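Extracellular invertase (Aspergillus kawachii, PDB 5XH8) cleaves beta-fructofuranosides, probably sucrose, and has high transfructosylation activity, which presumably yields fructooligosaccharides such as 1-kestose. Local coordinates at residues D41-Y46 against G57-G62; S101-G106 against P172-N177; T112-S117 against Q136-S141. One frame throughout, in Å; residues are numbered along the deposited sequence.

Contact 1 (D41-Y46 against G57-G62). With ACT (acetate ion), chain I.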
loop_
_atom_site.group_PDB
_atom_site.type_symbol
_atom_site.label_atom_id
_atom_site.label_comp_id
_atom_site.label_asym_id
_atom_site.label_seq_id
_atom_site.Cartn_x
_atom_site.Cartn_y
_atom_site.Cartn_z
ATOM N N ASP A 41 -5.212 -5.056 23.455
ATOM C CA ASP A 41 -6.560 -5.344 22.920
ATOM C C ASP A 41 -6.712 -6.840 22.667
ATOM O O ASP A 41 -5.820 -7.440 22.033
ATOM C CB ASP A 41 -6.784 -4.685 21.553
ATOM C CG ASP A 41 -6.684 -3.178 21.562
ATOM O OD1 ASP A 41 -6.133 -2.603 22.519
ATOM O OD2 ASP A 41 -7.134 -2.563 20.557
ATOM N N PRO A 42 -7.823 -7.450 23.123
ATOM C CA PRO A 42 -8.099 -8.782 22.629
ATOM C C PRO A 42 -8.480 -8.695 21.132
ATOM O O PRO A 42 -8.911 -7.647 20.670
ATOM C CB PRO A 42 -9.275 -9.236 23.489
ATOM C CG PRO A 42 -10.001 -7.963 23.793
ATOM C CD PRO A 42 -8.920 -6.939 23.966
ATOM N N CYS A 43 -8.258 -9.775 20.394
ATOM C CA CYS A 43 -8.608 -9.849 18.973
ATOM C C CYS A 43 -8.396 -11.283 18.527
ATOM O O CYS A 43 -8.115 -12.163 19.354
ATOM C CB CYS A 43 -7.760 -8.862 18.125
ATOM S SG CYS A 43 -5.979 -9.059 18.288
ATOM N N LEU A 44 -8.612 -11.542 17.242
ATOM C CA LEU A 44 -8.229 -12.799 16.598
ATOM C C LEU A 44 -9.060 -14.034 17.014
ATOM O O LEU A 44 -8.831 -15.118 16.463
ATOM C CB LEU A 44 -6.703 -13.048 16.783
ATOM C CG LEU A 44 -6.016 -14.314 16.237
ATOM C CD1 LEU A 44 -4.657 -14.013 15.627
ATOM C CD2 LEU A 44 -5.879 -15.376 17.306
ATOM N N HIS A 45 -10.064 -13.875 17.885
ATOM C CA HIS A 45 -10.803 -15.023 18.420
ATOM C C HIS A 45 -11.466 -15.845 17.293
ATOM O O HIS A 45 -11.966 -15.271 16.326
ATOM C CB HIS A 45 -11.965 -14.626 19.348
ATOM C CG HIS A 45 -11.653 -13.619 20.404
ATOM N ND1 HIS A 45 -10.481 -13.623 21.134
ATOM C CD2 HIS A 45 -12.413 -12.630 20.926
ATOM C CE1 HIS A 45 -10.501 -12.639 22.012
ATOM N NE2 HIS A 45 -11.675 -12.034 21.921
ATOM N N TYR A 46 -11.498 -17.163 17.426
ATOM C CA TYR A 46 -12.257 -17.984 16.482
ATOM C C TYR A 46 -12.501 -19.375 16.995
ATOM O O TYR A 46 -11.679 -19.927 17.730
ATOM C CB TYR A 46 -11.564 -18.069 15.110
ATOM C CG TYR A 46 -10.270 -18.868 15.062
ATOM C CD1 TYR A 46 -9.061 -18.327 15.511
ATOM C CD2 TYR A 46 -10.246 -20.179 14.542
ATOM C CE1 TYR A 46 -7.870 -19.050 15.436
ATOM C CE2 TYR A 46 -9.060 -20.901 14.463
ATOM C CZ TYR A 46 -7.868 -20.338 14.915
ATOM O OH TYR A 46 -6.679 -21.069 14.846
ATOM N N GLY A 57 -7.366 -14.480 21.359
ATOM C CA GLY A 57 -6.157 -13.767 20.955
ATOM C C GLY A 57 -6.104 -12.431 21.662
ATOM O O GLY A 57 -7.118 -11.946 22.169
ATOM N N PHE A 58 -4.921 -11.845 21.698
ATOM C CA PHE A 58 -4.709 -10.529 22.319
ATOM C C PHE A 58 -3.350 -9.971 21.919
ATOM O O PHE A 58 -2.401 -10.726 21.719
ATOM C CB PHE A 58 -4.844 -10.581 23.859
ATOM C CG PHE A 58 -4.181 -11.770 24.479
ATOM C CD1 PHE A 58 -2.820 -11.764 24.733
ATOM C CD2 PHE A 58 -4.908 -12.905 24.774
ATOM C CE1 PHE A 58 -2.196 -12.888 25.274
ATOM C CE2 PHE A 58 -4.303 -14.017 25.320
ATOM C CZ PHE A 58 -2.939 -14.020 25.564
ATOM N N LEU A 59 -3.268 -8.650 21.792
ATOM C CA LEU A 59 -1.976 -7.971 21.638
ATOM C C LEU A 59 -1.115 -8.274 22.857
ATOM O O LEU A 59 -1.632 -8.386 23.966
ATOM C CB LEU A 59 -2.161 -6.461 21.504
ATOM C CG LEU A 59 -2.964 -5.953 20.295
ATOM C CD1 LEU A 59 -2.754 -4.467 20.144
ATOM C CD2 LEU A 59 -2.582 -6.680 19.015
ATOM N N HIS A 60 0.184 -8.476 22.633
ATOM C CA HIS A 60 1.105 -8.908 23.683
ATOM C C HIS A 60 2.424 -8.155 23.510
ATOM O O HIS A 60 3.060 -8.200 22.445
ATOM C CB HIS A 60 1.305 -10.426 23.638
ATOM C CG HIS A 60 2.183 -10.969 24.716
ATOM N ND1 HIS A 60 2.187 -10.462 26.002
ATOM C CD2 HIS A 60 3.049 -12.010 24.719
ATOM C CE1 HIS A 60 3.010 -11.170 26.747
ATOM N NE2 HIS A 60 3.552 -12.110 25.998
ATOM N N ASP A 61 2.774 -7.394 24.545
ATOM C CA ASP A 61 4.045 -6.657 24.634
ATOM C C ASP A 61 4.275 -5.679 23.490
ATOM O O ASP A 61 5.408 -5.400 23.116
ATOM C CB ASP A 61 5.196 -7.649 24.776
ATOM C CG ASP A 61 5.235 -8.291 26.174
ATOM O OD1 ASP A 61 4.932 -7.581 27.148
ATOM O OD2 ASP A 61 5.553 -9.486 26.297
ATOM N N GLY A 62 3.197 -5.170 22.914
ATOM C CA GLY A 62 3.330 -4.250 21.780
ATOM C C GLY A 62 4.014 -4.837 20.563
ATOM O O GLY A 62 4.531 -4.088 19.737
HETATM C C ACT I . 5.523 -14.718 26.925
HETATM O O ACT I . 4.740 -14.291 27.852
HETATM O OXT ACT I . 5.789 -14.065 25.868
HETATM C CH3 ACT I . 6.192 -16.051 26.991
#
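Gly-57 is enclosed by the chain from Cys-43 to His-45. It has no side chain, and Leu-44 CD2 lies 4.0 Å from its CA. Its carbonyl O accepts Cys-43 N at 3.0 Å, the donor standing well above the carbonyl plane. Gly-57 N donates to His-45 ND1 at 3.2 Å, almost in the imidazole plane. NE2 of the same ring is hydrogen-bonded to Ala-322 O, so both ring nitrogens are engaged and the rotation of the ring is fixed. Next along, the antiparallel chains close to 3.8 Å between Pro-42 CA and Phe-58 CA. At the end formed by Asp-41 and Leu-59, both partly exposed, the backbone stays tied, Leu-59 N donating to Asp-41 O at 2.8 Å, and only the side chains are loose: Cys-43 SG reaches Leu-59 CD2 at 4.2 Å. There Asp-41 OD2 binds a glycerol, probably from the crystallisation liquor. In this hairpin of the propeller, Leu-44 and Phe-58 touch strand 65-70, Cys-43 and Leu-59 reach Asp-99 on strand 96-103, and Pro-42 packs on Ala-322 of strand 318-326.

Contact 2 (S101-G106 against P172-N177)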
loop_
_atom_site.group_PDB
_atom_site.type_symbol
_atom_site.label_atom_id
_atom_site.label_comp_id
_atom_site.label_asym_id
_atom_site.label_seq_id
_atom_site.Cartn_x
_atom_site.Cartn_y
_atom_site.Cartn_z
ATOM N N SER A 101 -9.190 -9.803 12.909
ATOM C CA SER A 101 -10.162 -10.829 13.189
ATOM C C SER A 101 -10.038 -11.960 12.173
ATOM O O SER A 101 -9.396 -11.808 11.111
ATOM C CB SER A 101 -11.581 -10.239 13.197
ATOM O OG SER A 101 -11.855 -9.541 12.002
ATOM N N VAL A 102 -10.663 -13.090 12.520
ATOM C CA VAL A 102 -10.462 -14.336 11.794
ATOM C C VAL A 102 -11.741 -14.847 11.133
ATOM O O VAL A 102 -12.789 -14.999 11.788
ATOM C CB VAL A 102 -9.870 -15.416 12.717
ATOM C CG1 VAL A 102 -9.852 -16.803 12.041
ATOM C CG2 VAL A 102 -8.468 -14.985 13.154
ATOM N N ILE A 103 -11.614 -15.129 9.841
ATOM C CA ILE A 103 -12.569 -15.957 9.090
ATOM C C ILE A 103 -12.178 -17.412 9.353
ATOM O O ILE A 103 -11.136 -17.850 8.895
ATOM C CB ILE A 103 -12.538 -15.650 7.564
ATOM C CG1 ILE A 103 -12.884 -14.178 7.324
ATOM C CG2 ILE A 103 -13.483 -16.599 6.801
ATOM C CD1 ILE A 103 -12.658 -13.707 5.899
ATOM N N PRO A 104 -12.978 -18.150 10.136
ATOM C CA PRO A 104 -12.504 -19.462 10.600
ATOM C C PRO A 104 -12.271 -20.481 9.497
ATOM O O PRO A 104 -11.303 -21.254 9.542
ATOM C CB PRO A 104 -13.629 -19.937 11.539
ATOM C CG PRO A 104 -14.295 -18.682 11.965
ATOM C CD PRO A 104 -14.257 -17.786 10.763
ATOM N N ASN A 105 -13.144 -20.451 8.502
ATOM C CA ASN A 105 -13.061 -21.340 7.370
ATOM C C ASN A 105 -12.781 -20.485 6.142
ATOM O O ASN A 105 -13.697 -20.121 5.411
ATOM C CB ASN A 105 -14.388 -22.101 7.241
ATOM C CG ASN A 105 -14.200 -23.473 6.629
ATOM O OD1 ASN A 105 -13.394 -23.644 5.721
ATOM N ND2 ASN A 105 -14.909 -24.477 7.167
ATOM N N GLY A 106 -11.509 -20.134 5.946
ATOM C CA GLY A 106 -11.137 -19.151 4.947
ATOM C C GLY A 106 -10.378 -19.760 3.797
ATOM O O GLY A 106 -10.789 -20.792 3.241
ATOM N N PRO A 172 -10.040 -4.292 11.665
ATOM C CA PRO A 172 -11.076 -4.900 10.839
ATOM C C PRO A 172 -11.776 -6.035 11.584
ATOM O O PRO A 172 -11.099 -6.879 12.230
ATOM C CB PRO A 172 -10.300 -5.417 9.624
ATOM C CG PRO A 172 -8.899 -5.617 10.129
ATOM C CD PRO A 172 -8.695 -4.480 11.069
ATOM N N TYR A 173 -13.111 -6.018 11.513
ATOM C CA TYR A 173 -13.964 -7.012 12.165
ATOM C C TYR A 173 -14.823 -7.722 11.116
ATOM O O TYR A 173 -15.768 -7.134 10.561
ATOM C CB TYR A 173 -14.836 -6.353 13.234
ATOM C CG TYR A 173 -15.474 -7.365 14.155
ATOM C CD1 TYR A 173 -14.809 -7.808 15.316
ATOM C CD2 TYR A 173 -16.711 -7.921 13.858
ATOM C CE1 TYR A 173 -15.377 -8.764 16.151
ATOM C CE2 TYR A 173 -17.288 -8.899 14.680
ATOM C CZ TYR A 173 -16.618 -9.316 15.834
ATOM O OH TYR A 173 -17.186 -10.287 16.654
ATOM N N VAL A 174 -14.466 -8.972 10.849
ATOM C CA VAL A 174 -15.190 -9.812 9.906
ATOM C C VAL A 174 -16.442 -10.417 10.562
ATOM O O VAL A 174 -16.442 -10.840 11.750
ATOM C CB VAL A 174 -14.313 -10.927 9.298
ATOM C CG1 VAL A 174 -13.091 -10.356 8.630
ATOM C CG2 VAL A 174 -13.917 -11.978 10.324
ATOM N N PHE A 175 -17.525 -10.434 9.789
ATOM C CA PHE A 175 -18.798 -10.983 10.263
ATOM C C PHE A 175 -19.742 -11.284 9.100
ATOM O O PHE A 175 -19.582 -10.729 8.017
ATOM C CB PHE A 175 -19.499 -10.044 11.264
ATOM C CG PHE A 175 -20.011 -8.773 10.659
ATOM C CD1 PHE A 175 -19.138 -7.733 10.344
ATOM C CD2 PHE A 175 -21.381 -8.593 10.410
ATOM C CE1 PHE A 175 -19.601 -6.561 9.795
ATOM C CE2 PHE A 175 -21.840 -7.421 9.838
ATOM C CZ PHE A 175 -20.949 -6.405 9.526
ATOM N N GLN A 176 -20.696 -12.169 9.371
ATOM C CA GLN A 176 -21.762 -12.565 8.449
ATOM C C GLN A 176 -23.085 -12.055 8.976
ATOM O O GLN A 176 -23.286 -11.958 10.200
ATOM C CB GLN A 176 -21.789 -14.075 8.317
ATOM C CG GLN A 176 -20.537 -14.583 7.633
ATOM C CD GLN A 176 -20.495 -16.089 7.468
ATOM O OE1 GLN A 176 -20.567 -16.843 8.438
ATOM N NE2 GLN A 176 -20.336 -16.539 6.236
ATOM N N ASN A 177 -23.988 -11.699 8.056
ATOM C CA ASN A 177 -25.320 -11.220 8.456
ATOM C C ASN A 177 -26.374 -11.315 7.315
ATOM O O ASN A 177 -26.244 -10.635 6.295
ATOM C CB ASN A 177 -25.251 -9.794 8.991
ATOM C CG ASN A 177 -26.568 -9.363 9.612
ATOM O OD1 ASN A 177 -27.475 -8.919 8.908
ATOM N ND2 ASN A 177 -26.704 -9.564 10.919
#
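Ser-101 directs its side chain toward strand 172-176, and its hydroxyl is held there by two hydrogen bonds. OG sits between the backbone N and the carbonyl carbon (chi1 54°), which brings it beside the backbone at Tyr-173, 3.3 Å from Tyr-173 CA. From this position OG donates to Pro-172 O at 2.8 Å, approaching from above the carbonyl plane, and accepts Val-174 N at 2.9 Å along a fairly straight N-H (161°). One buried hydroxyl thus satisfies a carbonyl and an amide on either side of Tyr-173. The second half of the contact is apolar. Val-174 directs its side chain toward strand 101-103, and its branches share the work: CG2 comes 3.5 Å from Val-102 O and also flanks the serine hydroxyl, while both methyls meet Ile-103 CG1, the nearer, CG2, at 3.9 Å. The isoleucine and valine side chains cross at about a right angle, so that a single methylene of Ile-103 rests against the fork of Val-174. Val-102 and Tyr-173 turn away from the contact; Val-102 O is bonded to Lys-324 NZ and Tyr-173 OH to Gly-323 O. The two strands, 34° apart in direction, belong to different four-stranded antiparallel sheets and are the first strand of each. Side chains rather than a backbone ladder join them, as expected between the inner strands of successive blades in the five-bladed beta-propeller of family GH32.

Contact 3 (T112-S117 against Q136-S141)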
loop_
_atom_site.group_PDB
_atom_site.type_symbol
_atom_site.label_atom_id
_atom_site.label_comp_id
_atom_site.label_asym_id
_atom_site.label_seq_id
_atom_site.Cartn_x
_atom_site.Cartn_y
_atom_site.Cartn_z
ATOM N N THR A 112 -8.270 -17.594 8.685
ATOM C CA THR A 112 -7.724 -16.548 7.836
ATOM C C THR A 112 -7.858 -15.228 8.595
ATOM O O THR A 112 -8.950 -14.775 8.870
ATOM C CB THR A 112 -8.437 -16.531 6.470
ATOM O OG1 THR A 112 -8.161 -17.766 5.775
ATOM C CG2 THR A 112 -7.945 -15.368 5.625
ATOM N N LEU A 113 -6.722 -14.647 8.959
ATOM C CA LEU A 113 -6.669 -13.393 9.728
ATOM C C LEU A 113 -6.624 -12.200 8.788
ATOM O O LEU A 113 -5.731 -12.117 7.933
ATOM C CB LEU A 113 -5.414 -13.375 10.605
ATOM C CG LEU A 113 -5.096 -12.081 11.356
ATOM C CD1 LEU A 113 -6.119 -11.808 12.423
ATOM C CD2 LEU A 113 -3.699 -12.170 11.959
ATOM N N LEU A 114 -7.573 -11.280 8.960
ATOM C CA LEU A 114 -7.506 -9.959 8.362
ATOM C C LEU A 114 -7.154 -8.976 9.487
ATOM O O LEU A 114 -7.898 -8.859 10.458
ATOM C CB LEU A 114 -8.848 -9.583 7.717
ATOM C CG LEU A 114 -8.933 -8.228 7.013
ATOM C CD1 LEU A 114 -7.982 -8.131 5.836
ATOM C CD2 LEU A 114 -10.357 -7.959 6.554
ATOM N N TYR A 115 -6.049 -8.250 9.339
ATOM C CA TYR A 115 -5.524 -7.420 10.424
ATOM C C TYR A 115 -4.919 -6.128 9.927
ATOM O O TYR A 115 -4.570 -5.990 8.728
ATOM C CB TYR A 115 -4.476 -8.205 11.223
ATOM C CG TYR A 115 -3.117 -8.373 10.542
ATOM C CD1 TYR A 115 -2.912 -9.363 9.582
ATOM C CD2 TYR A 115 -2.048 -7.549 10.863
ATOM C CE1 TYR A 115 -1.682 -9.513 8.961
ATOM C CE2 TYR A 115 -0.819 -7.683 10.231
ATOM C CZ TYR A 115 -0.636 -8.669 9.283
ATOM O OH TYR A 115 0.588 -8.825 8.687
ATOM N N THR A 116 -4.776 -5.182 10.846
ATOM C CA THR A 116 -4.177 -3.903 10.495
ATOM C C THR A 116 -2.657 -4.000 10.569
ATOM O O THR A 116 -2.076 -4.160 11.649
ATOM C CB THR A 116 -4.687 -2.736 11.346
ATOM O OG1 THR A 116 -6.104 -2.596 11.162
ATOM C CG2 THR A 116 -4.010 -1.428 10.902
ATOM N N SER A 117 -2.045 -3.876 9.395
ATOM C CA SER A 117 -0.603 -3.867 9.196
ATOM C C SER A 117 -0.118 -2.400 9.210
ATOM O O SER A 117 -0.613 -1.586 8.441
ATOM C CB SER A 117 -0.270 -4.579 7.884
ATOM O OG SER A 117 -1.174 -4.257 6.838
ATOM N N GLN A 136 -4.778 -3.067 5.592
ATOM C CA GLN A 136 -5.350 -4.325 6.082
ATOM C C GLN A 136 -4.790 -5.467 5.240
ATOM O O GLN A 136 -4.899 -5.438 3.993
ATOM C CB GLN A 136 -6.883 -4.304 6.081
ATOM C CG GLN A 136 -7.511 -2.933 6.335
ATOM C CD GLN A 136 -7.104 -2.326 7.660
ATOM O OE1 GLN A 136 -6.920 -3.029 8.661
ATOM N NE2 GLN A 136 -6.978 -1.003 7.681
ATOM N N SER A 137 -4.189 -6.452 5.921
ATOM C CA SER A 137 -3.453 -7.548 5.301
ATOM C C SER A 137 -4.000 -8.875 5.751
ATOM O O SER A 137 -4.710 -8.953 6.774
ATOM C CB SER A 137 -1.960 -7.450 5.639
ATOM O OG SER A 137 -1.384 -6.311 5.012
ATOM N N LEU A 138 -3.655 -9.920 4.998
ATOM C CA LEU A 138 -4.083 -11.294 5.291
ATOM C C LEU A 138 -2.945 -12.182 5.757
ATOM O O LEU A 138 -1.805 -12.069 5.283
ATOM C CB LEU A 138 -4.695 -11.964 4.051
ATOM C CG LEU A 138 -6.020 -11.399 3.524
ATOM C CD1 LEU A 138 -6.394 -12.174 2.259
ATOM C CD2 LEU A 138 -7.137 -11.485 4.545
ATOM N N ALA A 139 -3.287 -13.060 6.701
ATOM C CA ALA A 139 -2.452 -14.154 7.113
ATOM C C ALA A 139 -3.336 -15.387 7.327
ATOM O O ALA A 139 -4.546 -15.288 7.567
ATOM C CB ALA A 139 -1.688 -13.823 8.383
ATOM N N VAL A 140 -2.706 -16.541 7.223
ATOM C CA VAL A 140 -3.386 -17.823 7.352
ATOM C C VAL A 140 -2.616 -18.733 8.293
ATOM O O VAL A 140 -1.400 -18.785 8.228
ATOM C CB VAL A 140 -3.467 -18.509 5.969
ATOM C CG1 VAL A 140 -3.998 -19.910 6.121
ATOM C CG2 VAL A 140 -4.385 -17.701 5.068
ATOM N N SER A 141 -3.315 -19.455 9.154
ATOM C CA SER A 141 -2.667 -20.476 9.983
ATOM C C SER A 141 -2.929 -21.872 9.442
ATOM O O SER A 141 -4.072 -22.319 9.431
ATOM C CB SER A 141 -3.101 -20.445 11.432
ATOM O OG SER A 141 -2.399 -21.492 12.128
#
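Leu-114 and Leu-138 meet at the middle of one face of the strand pair, CD1 of the first 3.7 Å from CD2 of the second. Thr-112 CG2 touches Leu-138 CD2, and Thr-112 OG1, bonded to Leu-110 O, lies by Val-140 CG2. On the reverse face the Tyr-115 ring reaches across to the partner strand, CG lodged between backbone N and carbonyl carbon (chi1 75°) and CD1 3.4 Å from Ser-137 O. CE1 comes 3.9 Å from Ser-137 CB and 4.3 Å from Ala-139 CB, while OH continues to Asp-93 OD2. Four backbone hydrogen bonds, two at Leu-113 with Ala-139 and two at Tyr-115 with Ser-137, make this a regular antiparallel ladder: the central pair of a four-stranded propeller blade, with strand 96-103 flanking 112-118 and strand 149-150 flanking 134-140. Toward Ser-117 the chemistry turns polar. Thr-116 and Gln-136 lie side by side, pointing the same way. The glutamine chain bends at chi2 (-59°), and Thr-116 OG1 donates at 2.7 Å to OE1, in the amide plane on a lone pair. OG1 in turn is bonded to Asp-171 N, and Gln-136 NE2 to Phe-169 O, both in the next blade. On the Tyr-115 side, Ser-137 OG is hydrogen-bonded to Ser-117 OG at 2.8 Å, and Ser-117 OG is also bonded to Thr-135 OG1.

All three contacts are largely buried, contact 1 nearest the chain centre, although its touching residues Asp-41 and Leu-59 are partly exposed. Contacts 1 and 3 each join antiparallel strands of one sheet, but contact 3 is a regular ladder, whereas contact 1 has just two backbone bonds, with a histidine nitrogen accepting a third amide. Contact 2 bridges two sheets through a serine and apolar side chains. Contacts 2 and 3 share a blade: Ser-101 O pairs with Leu-114 N and Ile-103 N with Thr-112 O, probably as hydrogen bonds, and Pro-172 CD packs on Thr-116 and Gln-136. Val-102 faces contact 1, covering Leu-44 and Tyr-46, and Leu-44 also touches Leu-113 of contact 3.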